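Local coordinates for protein cytosine deaminase (Klebsiella pneumoniae, PDB 4R85) that deaminates 5-methylcytosine, and probably cytosine, by hydrolysis at an Fe(II) site in an amidohydrolase fold, at residues A[121-126]-A[155-160]; A[143-148]-A[203-208]; A[194-199]-A[222-227]. All blocks are in the same frame, centred on the assembly; numbering follows the deposited sequence.

Contact 1: residues A[121-126]-A[155-160]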
loop_
_atom_site.group_PDB
_atom_site.type_symbol
_atom_site.label_atom_id
_atom_site.label_comp_id
_atom_site.label_asym_id
_atom_site.label_seq_id
_atom_site.Cartn_x
_atom_site.Cartn_y
_atom_site.Cartn_z
ATOM N N THR A 121 28.328 13.477 -5.582
ATOM C CA THR A 121 29.459 12.738 -6.139
ATOM C C THR A 121 29.321 12.762 -7.660
ATOM O O THR A 121 29.148 11.737 -8.327
ATOM C CB THR A 121 29.603 11.311 -5.573
ATOM O OG1 THR A 121 28.348 10.625 -5.652
ATOM C CG2 THR A 121 30.069 11.365 -4.105
ATOM N N ASP A 122 29.373 13.980 -8.184
ATOM C CA ASP A 122 29.267 14.263 -9.610
ATOM C C ASP A 122 30.075 15.540 -9.792
ATOM O O ASP A 122 29.689 16.604 -9.311
ATOM C CB ASP A 122 27.795 14.456 -10.014
ATOM C CG ASP A 122 27.612 14.698 -11.521
ATOM O OD1 ASP A 122 28.607 14.998 -12.211
ATOM O OD2 ASP A 122 26.465 14.587 -12.019
ATOM N N PRO A 123 31.230 15.434 -10.457
ATOM C CA PRO A 123 32.141 16.579 -10.553
ATOM C C PRO A 123 31.519 17.792 -11.253
ATOM O O PRO A 123 32.016 18.901 -11.084
ATOM C CB PRO A 123 33.320 16.020 -11.361
ATOM C CG PRO A 123 33.285 14.553 -11.081
ATOM C CD PRO A 123 31.822 14.207 -11.015
ATOM N N SER A 124 30.442 17.590 -12.008
ATOM C CA SER A 124 29.785 18.703 -12.700
ATOM C C SER A 124 28.836 19.464 -11.769
ATOM O O SER A 124 28.529 20.635 -12.014
ATOM C CB SER A 124 28.999 18.193 -13.915
ATOM O OG SER A 124 27.888 17.415 -13.491
ATOM N N LEU A 125 28.379 18.788 -10.714
ATOM C CA LEU A 125 27.333 19.307 -9.825
ATOM C C LEU A 125 26.138 19.868 -10.603
ATOM O O LEU A 125 25.484 20.818 -10.167
ATOM C CB LEU A 125 27.902 20.349 -8.854
ATOM C CG LEU A 125 28.933 19.758 -7.884
ATOM C CD1 LEU A 125 29.570 20.828 -7.006
ATOM C CD2 LEU A 125 28.301 18.669 -7.037
ATOM N N ALA A 126 25.860 19.260 -11.754
ATOM C CA ALA A 126 24.819 19.741 -12.660
ATOM C C ALA A 126 23.417 19.707 -12.044
ATOM O O ALA A 126 22.672 20.690 -12.131
ATOM C CB ALA A 126 24.849 18.944 -13.962
ATOM N N GLU A 155 34.477 9.445 1.596
ATOM C CA GLU A 155 35.870 9.031 1.714
ATOM C C GLU A 155 36.251 8.097 0.578
ATOM O O GLU A 155 37.427 7.828 0.363
ATOM C CB GLU A 155 36.110 8.306 3.050
ATOM C CG GLU A 155 35.490 8.957 4.279
ATOM C CD GLU A 155 36.233 10.220 4.728
ATOM O OE1 GLU A 155 36.191 10.527 5.935
ATOM O OE2 GLU A 155 36.857 10.907 3.886
ATOM N N SER A 156 35.244 7.602 -0.136
ATOM C CA SER A 156 35.431 6.500 -1.079
ATOM C C SER A 156 35.318 6.937 -2.550
ATOM O O SER A 156 35.455 6.119 -3.460
ATOM C CB SER A 156 34.415 5.388 -0.772
ATOM O OG SER A 156 34.361 5.093 0.630
ATOM N N TYR A 157 35.068 8.224 -2.766
ATOM C CA TYR A 157 34.907 8.801 -4.104
ATOM C C TYR A 157 35.947 9.902 -4.267
ATOM O O TYR A 157 36.226 10.621 -3.306
ATOM C CB TYR A 157 33.504 9.398 -4.230
ATOM C CG TYR A 157 33.146 9.876 -5.618
ATOM C CD1 TYR A 157 33.266 11.221 -5.965
ATOM C CD2 TYR A 157 32.694 8.982 -6.584
ATOM C CE1 TYR A 157 32.946 11.665 -7.238
ATOM C CE2 TYR A 157 32.371 9.418 -7.867
ATOM C CZ TYR A 157 32.500 10.759 -8.183
ATOM O OH TYR A 157 32.179 11.200 -9.442
ATOM N N PRO A 158 36.543 10.032 -5.473
ATOM C CA PRO A 158 37.571 11.058 -5.703
ATOM C C PRO A 158 37.097 12.459 -5.303
ATOM O O PRO A 158 36.038 12.904 -5.755
ATOM C CB PRO A 158 37.806 10.995 -7.216
ATOM C CG PRO A 158 37.404 9.626 -7.602
ATOM C CD PRO A 158 36.284 9.230 -6.683
ATOM N N ASN A 159 37.872 13.125 -4.447
ATOM C CA ASN A 159 37.563 14.486 -4.007
ATOM C C ASN A 159 36.210 14.631 -3.310
ATOM O O ASN A 159 35.617 15.717 -3.311
ATOM C CB ASN A 159 37.641 15.422 -5.204
ATOM C CG ASN A 159 38.875 15.166 -6.039
ATOM O OD1 ASN A 159 38.787 14.743 -7.201
ATOM N ND2 ASN A 159 40.036 15.380 -5.439
ATOM N N GLY A 160 35.723 13.543 -2.724
ATOM C CA GLY A 160 34.446 13.554 -2.028
ATOM C C GLY A 160 34.270 14.688 -1.031
ATOM O O GLY A 160 33.207 15.320 -0.981
HETATM O O HOH W 1 30.002 10.351 -10.721
#
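Thr-121 presses its side chain onto one face of the Tyr-157 ring. This is the tight half of the contact. Thr-121 CB stands 3.6 Å from the centroid of the Tyr-157 ring and only 8° off the ring normal, a CH-pi contact over the centre. The methyl follows toward the root of the ring, with Thr-121 CG2 3.7 Å from Tyr-157 CG. The Thr-121 methyl is anti to its carbonyl carbon, while OG1 lies between the backbone N and that carbon (chi1 50°). The hydroxyl is thereby turned off the ring, to Asp-119 and the backbone N of Glu-152. On the opposite face Pro-158 CD lies 3.4 Å above the Tyr-157 plane, near the rim. The phenol ring thus has an aliphatic group on each face.

Both segments are loops that follow strands of the (beta/alpha)8 barrel, strands 111-119 and 143-149. They meet at the end of the barrel that holds the substrate, and the Thr-121 side chain is about 9 Å from the bound 5-methylcytosine. Thr-121 also touches the pocket residue Gln-151.

Toward the phenol oxygen the packing is looser and wetter. A water gives a hydrogen bond to Thr-121 O (2.9 Å) and makes another with Tyr-157 OH (2.7 Å). Lys-87 also donates to Thr-121 O. The exposed Pro-123 brushes past, its CD 3.4 Å from Tyr-157 OH. Beyond it, Asp-122 OD1 takes the backbone N of Ser-124 in an Asx turn (3.2 Å) and also its hydroxyl, both from the same face of the carboxylate.

Contact 2: residues A[143-148]-A[203-208]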
loop_
_atom_site.group_PDB
_atom_site.type_symbol
_atom_site.label_atom_id
_atom_site.label_comp_id
_atom_site.label_asym_id
_atom_site.label_seq_id
_atom_site.Cartn_x
_atom_site.Cartn_y
_atom_site.Cartn_z
ATOM N N ASP A 143 8.048 24.724 -0.513
ATOM C CA ASP A 143 9.276 25.171 0.122
ATOM C C ASP A 143 10.267 24.010 0.052
ATOM O O ASP A 143 10.087 22.986 0.715
ATOM C CB ASP A 143 9.017 25.579 1.576
ATOM C CG ASP A 143 8.150 26.823 1.686
ATOM O OD1 ASP A 143 6.926 26.696 1.921
ATOM O OD2 ASP A 143 8.697 27.930 1.530
ATOM N N LEU A 144 11.305 24.168 -0.764
ATOM C CA LEU A 144 12.243 23.078 -1.026
ATOM C C LEU A 144 13.523 23.185 -0.201
ATOM O O LEU A 144 14.188 24.218 -0.218
ATOM C CB LEU A 144 12.601 23.057 -2.518
ATOM C CG LEU A 144 13.534 21.943 -3.011
ATOM C CD1 LEU A 144 12.887 20.573 -2.797
ATOM C CD2 LEU A 144 13.876 22.157 -4.487
ATOM N N GLN A 145 13.874 22.115 0.510
ATOM C CA GLN A 145 15.198 22.019 1.124
ATOM C C GLN A 145 16.084 21.099 0.305
ATOM O O GLN A 145 15.619 20.093 -0.224
ATOM C CB GLN A 145 15.105 21.480 2.546
ATOM C CG GLN A 145 14.358 22.412 3.481
ATOM C CD GLN A 145 14.389 21.926 4.920
ATOM O OE1 GLN A 145 15.085 20.960 5.252
ATOM N NE2 GLN A 145 13.637 22.599 5.786
ATOM N N ILE A 146 17.365 21.429 0.217
ATOM C CA ILE A 146 18.283 20.609 -0.577
ATOM C C ILE A 146 19.408 20.009 0.257
ATOM O O ILE A 146 20.127 20.730 0.945
ATOM C CB ILE A 146 18.895 21.424 -1.723
ATOM C CG1 ILE A 146 17.804 21.820 -2.720
ATOM C CG2 ILE A 146 20.020 20.636 -2.400
ATOM C CD1 ILE A 146 18.187 22.987 -3.600
ATOM N N VAL A 147 19.558 18.687 0.168
ATOM C CA VAL A 147 20.607 17.964 0.878
ATOM C C VAL A 147 21.770 17.603 -0.058
ATOM O O VAL A 147 21.560 16.976 -1.103
ATOM C CB VAL A 147 20.081 16.638 1.461
ATOM C CG1 VAL A 147 21.128 16.012 2.399
ATOM C CG2 VAL A 147 18.734 16.831 2.201
ATOM N N ALA A 148 22.988 17.983 0.323
ATOM C CA ALA A 148 24.188 17.507 -0.367
ATOM C C ALA A 148 24.452 16.047 -0.020
ATOM O O ALA A 148 25.023 15.736 1.023
ATOM C CB ALA A 148 25.387 18.357 -0.003
ATOM N N GLY A 203 26.918 26.017 9.613
ATOM C CA GLY A 203 25.615 26.193 10.243
ATOM C C GLY A 203 24.451 25.607 9.458
ATOM O O GLY A 203 23.431 26.270 9.258
ATOM N N ARG A 204 24.594 24.358 9.028
ATOM C CA ARG A 204 23.567 23.711 8.223
ATOM C C ARG A 204 22.906 22.569 8.975
ATOM O O ARG A 204 23.412 22.106 10.000
ATOM C CB ARG A 204 24.166 23.188 6.909
ATOM C CG ARG A 204 24.944 24.240 6.125
ATOM C CD ARG A 204 24.045 25.323 5.538
ATOM N NE ARG A 204 24.819 26.514 5.202
ATOM C CZ ARG A 204 25.291 26.795 3.991
ATOM N NH1 ARG A 204 25.994 27.900 3.799
ATOM N NH2 ARG A 204 25.062 25.981 2.971
ATOM N N LEU A 205 21.767 22.124 8.457
ATOM C CA LEU A 205 21.087 20.953 8.985
ATOM C C LEU A 205 21.819 19.700 8.507
ATOM O O LEU A 205 22.708 19.784 7.661
ATOM C CB LEU A 205 19.630 20.925 8.513
ATOM C CG LEU A 205 18.791 22.162 8.854
ATOM C CD1 LEU A 205 17.326 21.941 8.473
ATOM C CD2 LEU A 205 18.909 22.481 10.339
ATOM N N VAL A 206 21.445 18.549 9.056
ATOM C CA VAL A 206 22.058 17.270 8.691
ATOM C C VAL A 206 20.974 16.237 8.415
ATOM O O VAL A 206 20.027 16.114 9.186
ATOM C CB VAL A 206 22.945 16.745 9.841
ATOM C CG1 VAL A 206 23.398 15.305 9.586
ATOM C CG2 VAL A 206 24.141 17.654 10.031
ATOM N N ASP A 207 21.100 15.505 7.313
ATOM C CA ASP A 207 20.198 14.387 7.033
ATOM C C ASP A 207 20.969 13.289 6.310
ATOM O O ASP A 207 21.302 13.437 5.139
ATOM C CB ASP A 207 19.023 14.834 6.171
ATOM C CG ASP A 207 17.891 13.825 6.150
ATOM O OD1 ASP A 207 16.712 14.254 6.114
ATOM O OD2 ASP A 207 18.164 12.606 6.174
ATOM N N VAL A 208 21.227 12.188 7.011
ATOM C CA VAL A 208 22.164 11.171 6.554
ATOM C C VAL A 208 21.455 9.866 6.193
ATOM O O VAL A 208 20.591 9.397 6.941
ATOM C CB VAL A 208 23.213 10.889 7.660
ATOM C CG1 VAL A 208 24.054 9.670 7.320
ATOM C CG2 VAL A 208 24.099 12.113 7.883
#
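The amide of Gln-145 meets the branched end of Leu-205. One methyl, Leu-205 CD1, is 4.0 Å from Gln-145 OE1 and stands well out of the amide plane. The leucine side chain runs roughly perpendicular to the glutamine. Gln-145 is extended beyond CG (chi2 -175°), and this carries the amide across to the leucine. The second flat group, the carboxylate of Asp-207, belongs to a residue that meets Val-147 through its other atoms. Val-147 CG1 lies 3.8 Å from the backbone Asp-207 O, and Val-147 CG2 is 4.5 Å from Asp-207 CB.

The polar ends are held by residues outside these segments. Arg-115 links the two flat groups: it forms a salt bridge with Asp-207 OD1 and a hydrogen bond to Gln-145 OE1. The other carboxylate oxygen, OD2, bonds to Ser-240. Gln-145 NE2 is taken up by the backbone O of Leu-356. Both oxygens of the buried carboxylate therefore have partners, and the positive guanidinium probably stabilises its charge.

No hydrogen bond joins the two segments, because they are not adjacent strands. Strand 174-175 lies between them in the parallel sheet of the (beta/alpha)8 barrel, and Val-174 touches Gln-145, Val-147, Leu-205 and Asp-207. The contact bridges over strand 174-175 on the inner side of the barrel wall. The Asp-207 side chain is about 8 Å from the Fe(II) ion, and strand 205-209 ends in the metal ligand His-209. On the barrel side strand 111-119 packs against Val-147 and Leu-205, while Val-206 and Val-208 point outward to helix 185-202.

Contact 3: residues A[194-199]-A[222-227]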
loop_
_atom_site.group_PDB
_atom_site.type_symbol
_atom_site.label_atom_id
_atom_site.label_comp_id
_atom_site.label_asym_id
_atom_site.label_seq_id
_atom_site.Cartn_x
_atom_site.Cartn_y
_atom_site.Cartn_z
ATOM N N PHE A 194 33.529 14.009 9.603
ATOM C CA PHE A 194 33.656 15.056 8.597
ATOM C C PHE A 194 32.350 15.815 8.348
ATOM O O PHE A 194 32.340 17.042 8.319
ATOM C CB PHE A 194 34.175 14.499 7.257
ATOM C CG PHE A 194 34.053 15.484 6.129
ATOM C CD1 PHE A 194 34.984 16.511 5.986
ATOM C CD2 PHE A 194 32.980 15.427 5.247
ATOM C CE1 PHE A 194 34.865 17.447 4.958
ATOM C CE2 PHE A 194 32.857 16.360 4.208
ATOM C CZ PHE A 194 33.801 17.367 4.068
ATOM N N LEU A 195 31.264 15.087 8.125
ATOM C CA LEU A 195 30.026 15.728 7.712
ATOM C C LEU A 195 29.440 16.556 8.857
ATOM O O LEU A 195 28.867 17.617 8.632
ATOM C CB LEU A 195 29.007 14.719 7.162
ATOM C CG LEU A 195 28.224 13.763 8.071
ATOM C CD1 LEU A 195 26.928 14.389 8.635
ATOM C CD2 LEU A 195 27.900 12.481 7.302
ATOM N N MET A 196 29.604 16.075 10.082
ATOM C CA MET A 196 29.164 16.844 11.244
ATOM C C MET A 196 30.001 18.114 11.423
ATOM O O MET A 196 29.460 19.176 11.725
ATOM C CB MET A 196 29.163 15.979 12.514
ATOM C CG MET A 196 28.126 14.861 12.490
ATOM S SD MET A 196 26.401 15.429 12.444
ATOM C CE MET A 196 26.127 15.833 14.182
ATOM N N ASP A 197 31.316 18.014 11.216
ATOM C CA ASP A 197 32.178 19.197 11.246
ATOM C C ASP A 197 31.760 20.201 10.175
ATOM O O ASP A 197 31.703 21.409 10.432
ATOM C CB ASP A 197 33.651 18.821 11.019
ATOM C CG ASP A 197 34.280 18.134 12.224
ATOM O OD1 ASP A 197 33.697 18.201 13.330
ATOM O OD2 ASP A 197 35.370 17.542 12.066
ATOM N N LEU A 198 31.515 19.696 8.966
ATOM C CA LEU A 198 31.035 20.517 7.856
ATOM C C LEU A 198 29.744 21.262 8.224
ATOM O O LEU A 198 29.661 22.477 8.078
ATOM C CB LEU A 198 30.805 19.640 6.616
ATOM C CG LEU A 198 30.462 20.346 5.300
ATOM C CD1 LEU A 198 31.587 21.278 4.860
ATOM C CD2 LEU A 198 30.131 19.305 4.205
ATOM N N ALA A 199 28.741 20.535 8.697
ATOM C CA ALA A 199 27.473 21.152 9.096
ATOM C C ALA A 199 27.662 22.211 10.172
ATOM O O ALA A 199 27.031 23.269 10.123
ATOM C CB ALA A 199 26.500 20.107 9.567
ATOM N N GLU A 222 24.784 4.981 15.788
ATOM C CA GLU A 222 25.335 5.361 17.101
ATOM C C GLU A 222 26.369 6.480 16.984
ATOM O O GLU A 222 26.456 7.339 17.850
ATOM C CB GLU A 222 25.930 4.163 17.854
ATOM C CG GLU A 222 27.222 3.590 17.233
ATOM C CD GLU A 222 27.804 2.414 18.018
ATOM O OE1 GLU A 222 29.049 2.234 18.000
ATOM O OE2 GLU A 222 27.017 1.656 18.629
ATOM N N VAL A 223 27.158 6.468 15.911
ATOM C CA VAL A 223 28.176 7.499 15.728
ATOM C C VAL A 223 27.515 8.842 15.452
ATOM O O VAL A 223 27.902 9.866 16.008
ATOM C CB VAL A 223 29.138 7.155 14.566
ATOM C CG1 VAL A 223 30.225 8.224 14.448
ATOM C CG2 VAL A 223 29.751 5.793 14.796
ATOM N N LEU A 224 26.504 8.826 14.593
ATOM C CA LEU A 224 25.784 10.038 14.242
ATOM C C LEU A 224 25.054 10.630 15.457
ATOM O O LEU A 224 25.132 11.839 15.718
ATOM C CB LEU A 224 24.785 9.731 13.118
ATOM C CG LEU A 224 23.873 10.883 12.679
ATOM C CD1 LEU A 224 24.693 11.998 12.057
ATOM C CD2 LEU A 224 22.799 10.405 11.708
ATOM N N ALA A 225 24.349 9.782 16.191
ATOM C CA ALA A 225 23.575 10.250 17.346
ATOM C C ALA A 225 24.508 10.792 18.424
ATOM O O ALA A 225 24.214 11.815 19.055
ATOM C CB ALA A 225 22.691 9.123 17.900
ATOM N N GLU A 226 25.644 10.128 18.632
ATOM C CA GLU A 226 26.581 10.632 19.638
ATOM C C GLU A 226 27.193 11.985 19.249
ATOM O O GLU A 226 27.330 12.868 20.091
ATOM C CB GLU A 226 27.656 9.593 19.991
ATOM C CG GLU A 226 28.762 10.084 20.954
ATOM C CD GLU A 226 28.280 10.433 22.374
ATOM O OE1 GLU A 226 27.072 10.337 22.675
ATOM O OE2 GLU A 226 29.137 10.806 23.203
ATOM N N GLU A 227 27.556 12.156 17.979
ATOM C CA GLU A 227 28.069 13.450 17.546
ATOM C C GLU A 227 27.014 14.531 17.727
ATOM O O GLU A 227 27.314 15.637 18.172
ATOM C CB GLU A 227 28.530 13.384 16.084
ATOM C CG GLU A 227 29.820 12.575 15.927
ATOM C CD GLU A 227 30.900 13.055 16.896
ATOM O OE1 GLU A 227 31.449 12.216 17.653
ATOM O OE2 GLU A 227 31.192 14.275 16.912
#
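Met-196 makes each close contact between segments 194-199 and 222-227. Its sulfur, Met-196 SD, is 3.9 Å from Leu-224 CD1. On the way there Met-196 CG passes 3.9 Å from Glu-227 CB. The terminal methyl then reaches the backbone of the second helix, with Met-196 CE 3.9 Å from Glu-227 C. The methionine chain is bent at both chi2 (-64°) and chi3 (-80°). These bends let its sulfur face the leucine while its methyl lies against the glutamate. Leu-224 sends its CG anti to the backbone N (chi1 176°) and offers one methyl to the sulfur. Glu-227 uses the aliphatic root of its side chain here.

The carboxylate of Glu-227 does other work. Its OE2 forms a salt bridge with Arg-231, one turn further along the same helix. Asp-197 of the first helix also forms a salt bridge with Arg-231. The two acids keep their nearest oxygens apart, with Asp-197 OD1 5.9 Å from Glu-227 OE2. The shared arginine probably offsets their like charges, and it ties the helices together at the polar rim of an otherwise apolar contact.

Met-233, in a loop, and Val-206 of strand 205-209 also pack on Met-196. Ala-225 turns away to helix 250-263. Helix 185-202 comes just before strand 205-209 in the chain and helix 220-231 just after it. Such a pair of consecutive helices, side by side over the strand that joins them, is typical of the outer layer of a (beta/alpha)8 barrel.

Contact 2 is the most central, about 12 Å from the chain centre, centre to centre. Contacts 3 and 1 lie at about 21 and 24 Å. Contact 3 is nevertheless buried, while contacts 1 and 2 are partly buried and contact 1 includes an exposed proline. Contacts 2 and 3 are joined directly: Val-206 CG2 packs 3.4 Å from Ala-199 CB. Contact 1 touches neither, but its segment 155-160 lies in the loop that follows strand 143-149, which carries half of contact 2. Contact 2 is a sparse van der Waals contact beside a buried carboxylate held by Arg-115 and Ser-240. Contact 3 is apolar, and contact 1 combines an aromatic face with a water bridge.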